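Local atomic coordinates of uncharacterized protein (Borrelia turicatae, PDB entry 5VJ4), a protein that is of uncharacterised function but is a putative surface lipoprotein of relapsing fever spirochetes, probably binding lipid and differentially regulated between tick and mammal. Residues Phe318-Thr329 with Ile341-Phe352. Numbering follows the deposited sequence.
Sequences FKGEYYSNIRGT and IMTDGDKYRNYF. With SO4 (sulfate ion), chain G; SO4 (sulfate ion), chain D.
Helices 308-334 and 345-365 form an antiparallel hairpin, with Tyr348 as a knob in the hole formed by Phe318, Glu321, Tyr322 and Asn325. The axes of 318-329 and 345-352 run at 170° and approach to 10.6 Å. Holding CG beside its backbone N (chi1 -78°), Tyr348 reaches across to give its OH proton to the anti lone pair of Glu321 OE1 at 2.5 Å; ring and carboxylate planes are nearly perpendicular, and Arg317 forms a salt bridge with the other carboxylate oxygen. One turn on, Tyr351 lays CB over one face of the Phe318 ring, 3.9 Å from its centroid, while Phe352 CZ packs against Phe318 CB.

At the opposite end, hydrogen bonds secure the incoming loop. The N-H of selenomethionine Met342 points almost straight at Thr329 OG1 (177°, N to OG1 2.9 Å). Tyr322 OH and Thr343 OG1 share a hydrogen bond of 3.1 Å, and Asn325 ND2 reaches Thr343 O from well above the carbonyl plane. Backbone N atoms of Thr343 and Gly345 bind a sulfate, probably from the crystallisation liquor. Aromatic packing and one phenol-carboxylate bond thus join the helices, further hydrogen bonds hold the loop, and loop and first turn together present N-H groups to an anion.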
ATOM      1  N   PHE A 318     -12.990 -23.083  -4.308  1.00102.76           N
ATOM      2  CA  PHE A 318     -12.915 -21.664  -4.021  1.00 91.56           C
ATOM      3  C   PHE A 318     -12.045 -21.378  -2.819  1.00 82.36           C
ATOM      4  O   PHE A 318     -11.173 -20.530  -2.911  1.00 75.66           O
ATOM      5  CB  PHE A 318     -14.301 -21.062  -3.823  1.00 99.05           C
ATOM      6  CG  PHE A 318     -15.025 -20.776  -5.104  1.00 96.59           C
ATOM      7  CD1 PHE A 318     -14.320 -20.618  -6.293  1.00 76.44           C
ATOM      8  CD2 PHE A 318     -16.417 -20.626  -5.120  1.00 88.33           C
ATOM      9  CE1 PHE A 318     -14.983 -20.343  -7.479  1.00 84.21           C
ATOM     10  CE2 PHE A 318     -17.087 -20.350  -6.303  1.00 72.31           C
ATOM     11  CZ  PHE A 318     -16.369 -20.200  -7.484  1.00 91.91           C
ATOM     12  N   LYS A 319     -12.271 -22.087  -1.709  1.00 68.69           N
ATOM     13  CA  LYS A 319     -11.421 -21.949  -0.517  1.00 59.35           C
ATOM     14  C   LYS A 319      -9.959 -22.169  -0.918  1.00 83.94           C
ATOM     15  O   LYS A 319      -9.102 -21.367  -0.581  1.00 90.79           O
ATOM     16  CB  LYS A 319     -11.826 -22.920   0.594  1.00 57.16           C
ATOM     17  CG  LYS A 319     -11.138 -22.667   1.924  1.00 71.40           C
ATOM     18  CD  LYS A 319     -11.656 -23.552   3.069  1.00 76.96           C
ATOM     19  CE  LYS A 319     -10.565 -23.792   4.130  1.00 94.71           C
ATOM     20  NZ  LYS A 319     -11.001 -23.960   5.552  1.00 90.18           N
ATOM     21  N   GLY A 320      -9.692 -23.224  -1.682  1.00 76.24           N
ATOM     22  CA  GLY A 320      -8.347 -23.495  -2.164  1.00 78.83           C
ATOM     23  C   GLY A 320      -7.749 -22.309  -2.891  1.00 76.66           C
ATOM     24  O   GLY A 320      -6.715 -21.786  -2.476  1.00 76.60           O
ATOM     25  N   GLU A 321      -8.418 -21.868  -3.953  1.00 74.32           N
ATOM     26  CA  GLU A 321      -7.952 -20.726  -4.762  1.00 68.00           C
ATOM     27  C   GLU A 321      -7.627 -19.511  -3.901  1.00 71.77           C
ATOM     28  O   GLU A 321      -6.611 -18.859  -4.118  1.00 71.64           O
ATOM     29  CB  GLU A 321      -8.977 -20.327  -5.828  1.00 69.46           C
ATOM     30  CG  GLU A 321      -9.317 -21.363  -6.885  1.00 66.26           C
ATOM     31  CD  GLU A 321     -10.420 -20.903  -7.833  1.00111.48           C
ATOM     32  OE1 GLU A 321     -10.684 -19.679  -7.926  1.00103.75           O
ATOM     33  OE2 GLU A 321     -11.021 -21.766  -8.505  1.00124.79           O
ATOM     34  N   TYR A 322      -8.473 -19.224  -2.911  1.00 63.18           N
ATOM     35  CA  TYR A 322      -8.251 -18.056  -2.053  1.00 69.29           C
ATOM     36  C   TYR A 322      -6.999 -18.221  -1.190  1.00 74.56           C
ATOM     37  O   TYR A 322      -6.076 -17.421  -1.298  1.00 73.36           O
ATOM     38  CB  TYR A 322      -9.496 -17.718  -1.196  1.00 54.60           C
ATOM     39  CG  TYR A 322      -9.365 -16.438  -0.423  1.00 41.12           C
ATOM     40  CD1 TYR A 322      -8.926 -15.254  -1.060  1.00 51.31           C
ATOM     41  CD2 TYR A 322      -9.658 -16.389   0.943  1.00 37.63           C
ATOM     42  CE1 TYR A 322      -8.756 -14.064  -0.341  1.00 47.51           C
ATOM     43  CE2 TYR A 322      -9.495 -15.191   1.671  1.00 45.82           C
ATOM     44  CZ  TYR A 322      -9.038 -14.039   1.019  1.00 54.05           C
ATOM     45  OH  TYR A 322      -8.881 -12.854   1.697  1.00 63.40           O
ATOM     46  N   TYR A 323      -6.971 -19.266  -0.357  1.00 71.00           N
ATOM     47  CA  TYR A 323      -5.800 -19.597   0.460  1.00 66.27           C
ATOM     48  C   TYR A 323      -4.495 -19.580  -0.353  1.00 64.38           C
ATOM     49  O   TYR A 323      -3.480 -19.036   0.083  1.00 67.65           O
ATOM     50  CB  TYR A 323      -5.996 -20.935   1.132  1.00 48.32           C
ATOM     51  CG  TYR A 323      -6.863 -20.921   2.386  1.00 60.86           C
ATOM     52  CD1 TYR A 323      -7.778 -19.885   2.657  1.00 52.64           C
ATOM     53  CD2 TYR A 323      -6.784 -21.984   3.291  1.00 64.70           C
ATOM     54  CE1 TYR A 323      -8.566 -19.915   3.813  1.00 68.57           C
ATOM     55  CE2 TYR A 323      -7.551 -22.021   4.446  1.00 69.41           C
ATOM     56  CZ  TYR A 323      -8.443 -21.004   4.706  1.00 71.37           C
ATOM     57  OH  TYR A 323      -9.186 -21.095   5.865  1.00 74.56           O
ATOM     58  N   SER A 324      -4.556 -20.095  -1.567  1.00 62.36           N
ATOM     59  CA  SER A 324      -3.425 -20.007  -2.483  1.00 76.25           C
ATOM     60  C   SER A 324      -3.052 -18.563  -2.822  1.00 70.60           C
ATOM     61  O   SER A 324      -1.867 -18.228  -2.846  1.00 84.54           O
ATOM     62  CB  SER A 324      -3.680 -20.834  -3.752  1.00 84.74           C
ATOM     63  OG  SER A 324      -2.903 -20.365  -4.836  1.00 88.93           O
ATOM     64  N   ASN A 325      -4.049 -17.714  -3.083  1.00 76.59           N
ATOM     65  CA  ASN A 325      -3.785 -16.293  -3.348  1.00 56.30           C
ATOM     66  C   ASN A 325      -3.040 -15.675  -2.166  1.00 58.46           C
ATOM     67  O   ASN A 325      -2.126 -14.877  -2.375  1.00 73.21           O
ATOM     68  CB  ASN A 325      -5.082 -15.514  -3.621  1.00 61.54           C
ATOM     69  CG  ASN A 325      -5.563 -15.610  -5.065  1.00 60.59           C
ATOM     70  OD1 ASN A 325      -5.283 -16.561  -5.761  1.00 87.04           O
ATOM     71  ND2 ASN A 325      -6.315 -14.620  -5.503  1.00 68.48           N
ATOM     72  N   ILE A 326      -3.406 -16.068  -0.938  1.00 48.72           N
ATOM     73  CA  ILE A 326      -2.802 -15.483   0.258  1.00 55.93           C
ATOM     74  C   ILE A 326      -1.314 -15.849   0.316  1.00 69.92           C
ATOM     75  O   ILE A 326      -0.446 -14.967   0.323  1.00 75.78           O
ATOM     76  CB  ILE A 326      -3.535 -15.886   1.550  1.00 54.05           C
ATOM     77  CG1 ILE A 326      -5.017 -15.535   1.479  1.00 56.38           C
ATOM     78  CG2 ILE A 326      -2.926 -15.183   2.750  1.00 48.01           C
ATOM     79  CD1 ILE A 326      -5.813 -15.998   2.693  1.00 64.00           C
ATOM     80  N   ARG A 327      -1.030 -17.152   0.307  1.00 85.27           N
ATOM     81  CA  ARG A 327       0.341 -17.654   0.292  1.00 68.39           C
ATOM     82  C   ARG A 327       1.174 -16.961  -0.798  1.00 71.46           C
ATOM     83  O   ARG A 327       2.247 -16.403  -0.503  1.00 64.04           O
ATOM     84  CB  ARG A 327       0.362 -19.167   0.107  1.00 55.82           C
ATOM     85  CG  ARG A 327      -0.126 -19.914   1.312  1.00 87.96           C
ATOM     86  CD  ARG A 327       0.080 -21.412   1.191  1.00 98.40           C
ATOM     87  NE  ARG A 327      -1.032 -22.121   1.838  1.00 91.92           N
ATOM     88  CZ  ARG A 327      -1.949 -22.846   1.199  1.00104.51           C
ATOM     89  NH1 ARG A 327      -1.899 -23.011  -0.125  1.00 95.66           N
ATOM     90  NH2 ARG A 327      -2.913 -23.431   1.897  1.00 98.51           N
ATOM     91  N   GLY A 328       0.656 -16.977  -2.033  1.00 56.47           N
ATOM     92  CA  GLY A 328       1.335 -16.359  -3.188  1.00 57.74           C
ATOM     93  C   GLY A 328       1.673 -14.878  -3.001  1.00 79.41           C
ATOM     94  O   GLY A 328       2.731 -14.409  -3.426  1.00 69.02           O
ATOM     95  N   THR A 329       0.778 -14.128  -2.363  1.00 65.39           N
ATOM     96  CA  THR A 329       1.001 -12.710  -2.275  1.00 70.00           C
ATOM     97  C   THR A 329       2.089 -12.439  -1.230  1.00 67.85           C
ATOM     98  O   THR A 329       2.925 -11.555  -1.409  1.00 74.37           O
ATOM     99  CB  THR A 329      -0.314 -11.904  -2.080  1.00 61.67           C
ATOM    100  OG1 THR A 329      -0.096 -10.533  -2.431  1.00 69.83           O
ATOM    101  CG2 THR A 329      -0.823 -11.956  -0.651  1.00 70.51           C
ATOM    102  N   ILE A 341       0.199  -6.441  -0.493  1.00 62.27           N
ATOM    103  CA  ILE A 341      -0.488  -7.677  -0.148  1.00 60.16           C
ATOM    104  C   ILE A 341      -1.840  -7.624  -0.815  1.00 60.74           C
ATOM    105  O   ILE A 341      -2.645  -6.753  -0.487  1.00 82.25           O
ATOM    106  CB  ILE A 341      -0.797  -7.797   1.332  1.00 61.30           C
ATOM    107  CG1 ILE A 341       0.450  -7.709   2.160  1.00 67.05           C
ATOM    108  CG2 ILE A 341      -1.516  -9.114   1.604  1.00 64.45           C
ATOM    109  CD1 ILE A 341       0.072  -7.481   3.609  1.00 98.87           C
HETATM  110  N   MSE A 342      -2.090  -8.550  -1.734  1.00 57.30           N
HETATM  111  CA  MSE A 342      -3.358  -8.581  -2.446  1.00 59.36           C
HETATM  112  C   MSE A 342      -3.891  -9.961  -2.610  1.00 71.52           C
HETATM  113  O   MSE A 342      -3.346 -10.747  -3.386  1.00 68.90           O
HETATM  114  CB  MSE A 342      -3.136  -7.941  -3.799  1.00 73.76           C
HETATM  115  CG  MSE A 342      -3.228  -6.416  -3.718  1.00 90.26           C
HETATM  116 SE   MSE A 342      -2.680  -5.852  -5.532  1.00194.30          SE
HETATM  117  CE  MSE A 342      -1.212  -7.092  -6.047  1.00113.55           C
ATOM    118  N   THR A 343      -4.976 -10.260  -1.892  1.00 75.08           N
ATOM    119  CA  THR A 343      -5.561 -11.612  -1.862  1.00 67.34           C
ATOM    120  C   THR A 343      -6.741 -11.824  -2.836  1.00 82.55           C
ATOM    121  O   THR A 343      -7.304 -12.928  -2.897  1.00 78.13           O
ATOM    122  CB  THR A 343      -6.071 -11.932  -0.462  1.00 57.21           C
ATOM    123  OG1 THR A 343      -7.217 -11.126  -0.202  1.00 69.20           O
ATOM    124  CG2 THR A 343      -5.013 -11.625   0.576  1.00 79.47           C
ATOM    125  N   ASP A 344      -7.107 -10.770  -3.581  1.00 63.28           N
ATOM    126  CA  ASP A 344      -8.304 -10.752  -4.436  1.00 77.77           C
ATOM    127  C   ASP A 344      -9.550 -11.213  -3.658  1.00 77.81           C
ATOM    128  O   ASP A 344     -10.348 -12.027  -4.129  1.00 80.54           O
ATOM    129  CB  ASP A 344      -8.083 -11.578  -5.716  1.00 76.91           C
ATOM    130  CG  ASP A 344      -8.532 -10.847  -6.980  1.00 90.12           C
ATOM    131  OD1 ASP A 344      -8.903  -9.646  -6.912  1.00104.87           O
ATOM    132  OD2 ASP A 344      -8.504 -11.487  -8.054  1.00107.61           O
ATOM    133  N   GLY A 345      -9.705 -10.668  -2.459  1.00 73.15           N
ATOM    134  CA  GLY A 345     -10.670 -11.185  -1.501  1.00 67.98           C
ATOM    135  C   GLY A 345     -12.110 -10.832  -1.820  1.00 73.83           C
ATOM    136  O   GLY A 345     -13.001 -11.633  -1.570  1.00 81.25           O
ATOM    137  N   ASP A 346     -12.338  -9.636  -2.359  1.00 72.35           N
ATOM    138  CA  ASP A 346     -13.681  -9.221  -2.740  1.00 75.89           C
ATOM    139  C   ASP A 346     -14.289 -10.176  -3.780  1.00 78.05           C
ATOM    140  O   ASP A 346     -15.407 -10.678  -3.601  1.00 73.93           O
ATOM    141  CB  ASP A 346     -13.692  -7.765  -3.229  1.00 71.89           C
ATOM    142  CG  ASP A 346     -15.080  -7.157  -3.222  1.00101.78           C
ATOM    143  OD1 ASP A 346     -16.017  -7.709  -2.582  1.00146.73           O
ATOM    144  OD2 ASP A 346     -15.241  -6.106  -3.863  1.00112.21           O
ATOM    145  N   LYS A 347     -13.522 -10.461  -4.834  1.00 72.38           N
ATOM    146  CA  LYS A 347     -13.915 -11.421  -5.875  1.00 59.86           C
ATOM    147  C   LYS A 347     -14.368 -12.749  -5.251  1.00 74.17           C
ATOM    148  O   LYS A 347     -15.352 -13.341  -5.677  1.00 89.06           O
ATOM    149  CB  LYS A 347     -12.744 -11.641  -6.842  1.00 55.69           C
ATOM    150  CG  LYS A 347     -12.894 -12.726  -7.899  1.00 84.92           C
ATOM    151  CD  LYS A 347     -11.615 -12.829  -8.733  1.00108.70           C
ATOM    152  CE  LYS A 347     -11.804 -13.606 -10.030  1.00128.12           C
ATOM    153  NZ  LYS A 347     -10.788 -13.265 -11.070  1.00120.82           N
ATOM    154  N   TYR A 348     -13.666 -13.181  -4.215  1.00 57.74           N
ATOM    155  CA  TYR A 348     -13.960 -14.449  -3.599  1.00 58.07           C
ATOM    156  C   TYR A 348     -15.131 -14.375  -2.636  1.00 61.24           C
ATOM    157  O   TYR A 348     -15.834 -15.375  -2.439  1.00 68.80           O
ATOM    158  CB  TYR A 348     -12.675 -15.080  -3.002  1.00 57.70           C
ATOM    159  CG  TYR A 348     -11.817 -15.730  -4.093  1.00 61.75           C
ATOM    160  CD1 TYR A 348     -11.064 -14.951  -4.990  1.00 83.28           C
ATOM    161  CD2 TYR A 348     -11.821 -17.122  -4.285  1.00 66.94           C
ATOM    162  CE1 TYR A 348     -10.328 -15.541  -6.018  1.00 93.83           C
ATOM    163  CE2 TYR A 348     -11.076 -17.726  -5.300  1.00 73.00           C
ATOM    164  CZ  TYR A 348     -10.331 -16.935  -6.159  1.00 85.88           C
ATOM    165  OH  TYR A 348      -9.595 -17.526  -7.150  1.00115.01           O
ATOM    166  N   ARG A 349     -15.360 -13.199  -2.055  1.00 58.10           N
ATOM    167  CA  ARG A 349     -16.556 -12.977  -1.231  1.00 53.15           C
ATOM    168  C   ARG A 349     -17.808 -13.138  -2.096  1.00 64.00           C
ATOM    169  O   ARG A 349     -18.752 -13.838  -1.714  1.00 67.79           O
ATOM    170  CB  ARG A 349     -16.535 -11.602  -0.599  1.00 54.93           C
ATOM    171  CG  ARG A 349     -17.663 -11.363   0.378  1.00 53.65           C
ATOM    172  CD  ARG A 349     -17.594  -9.984   1.021  1.00 62.92           C
ATOM    173  NE  ARG A 349     -18.894  -9.644   1.590  1.00 77.60           N
ATOM    174  CZ  ARG A 349     -19.786  -8.838   1.018  1.00 65.72           C
ATOM    175  NH1 ARG A 349     -19.563  -8.232  -0.160  1.00 57.88           N
ATOM    176  NH2 ARG A 349     -20.917  -8.643   1.640  1.00 60.46           N
ATOM    177  N   ASN A 350     -17.775 -12.521  -3.273  1.00 66.92           N
ATOM    178  CA  ASN A 350     -18.856 -12.631  -4.233  1.00 67.60           C
ATOM    179  C   ASN A 350     -19.061 -14.057  -4.705  1.00 71.18           C
ATOM    180  O   ASN A 350     -20.199 -14.541  -4.723  1.00 80.37           O
ATOM    181  CB  ASN A 350     -18.646 -11.662  -5.399  1.00 59.73           C
ATOM    182  CG  ASN A 350     -18.832 -10.192  -4.985  1.00 57.17           C
ATOM    183  OD1 ASN A 350     -19.276  -9.881  -3.882  1.00 66.34           O
ATOM    184  ND2 ASN A 350     -18.477  -9.288  -5.878  1.00 79.15           N
ATOM    185  N   TYR A 351     -17.971 -14.746  -5.032  1.00 62.28           N
ATOM    186  CA  TYR A 351     -18.063 -16.164  -5.393  1.00 59.67           C
ATOM    187  C   TYR A 351     -18.808 -16.964  -4.328  1.00 62.47           C
ATOM    188  O   TYR A 351     -19.722 -17.721  -4.656  1.00 72.13           O
ATOM    189  CB  TYR A 351     -16.695 -16.751  -5.709  1.00 51.75           C
ATOM    190  CG  TYR A 351     -16.121 -16.324  -7.054  1.00 82.20           C
ATOM    191  CD1 TYR A 351     -16.693 -15.282  -7.807  1.00 94.03           C
ATOM    192  CD2 TYR A 351     -14.979 -16.944  -7.563  1.00104.58           C
ATOM    193  CE1 TYR A 351     -16.147 -14.894  -9.027  1.00138.89           C
ATOM    194  CE2 TYR A 351     -14.425 -16.565  -8.786  1.00109.54           C
ATOM    195  CZ  TYR A 351     -15.008 -15.541  -9.513  1.00127.49           C
ATOM    196  OH  TYR A 351     -14.465 -15.171 -10.723  1.00134.77           O
ATOM    197  N   PHE A 352     -18.480 -16.736  -3.062  1.00 57.56           N
ATOM    198  CA  PHE A 352     -19.160 -17.440  -1.980  1.00 74.49           C
ATOM    199  C   PHE A 352     -20.614 -17.050  -1.813  1.00 72.41           C
ATOM    200  O   PHE A 352     -21.423 -17.872  -1.376  1.00 84.95           O
ATOM    201  CB  PHE A 352     -18.424 -17.296  -0.635  1.00 68.61           C
ATOM    202  CG  PHE A 352     -17.178 -18.104  -0.554  1.00 73.84           C
ATOM    203  CD1 PHE A 352     -17.226 -19.482  -0.674  1.00 84.62           C
ATOM    204  CD2 PHE A 352     -15.944 -17.495  -0.371  1.00 81.12           C
ATOM    205  CE1 PHE A 352     -16.067 -20.238  -0.608  1.00 74.20           C
ATOM    206  CE2 PHE A 352     -14.781 -18.244  -0.313  1.00 57.58           C
ATOM    207  CZ  PHE A 352     -14.844 -19.616  -0.425  1.00 71.76           C
TER
HETATM  208  S   SO4 G 505      -7.575  -7.348  -2.540  1.00164.55           S
HETATM  209  O1  SO4 G 505      -9.036  -7.642  -2.665  1.00114.51           O
HETATM  210  O2  SO4 G 505      -7.050  -8.294  -1.494  1.00 89.49           O
HETATM  211  O3  SO4 G 505      -7.288  -5.939  -2.112  1.00 94.25           O
HETATM  212  O4  SO4 G 505      -6.975  -7.505  -3.903  1.00 95.72           O
HETATM  213  S   SO4 D 502     -24.068  -7.717   1.573  1.00 63.47           S
HETATM  214  O1  SO4 D 502     -24.791  -8.459   0.490  1.00 71.39           O
HETATM  215  O2  SO4 D 502     -23.498  -8.708   2.523  1.00 84.13           O
HETATM  216  O3  SO4 D 502     -24.915  -6.827   2.412  1.00 67.68           O
HETATM  217  O4  SO4 D 502     -23.041  -6.886   0.889  1.00 89.30           O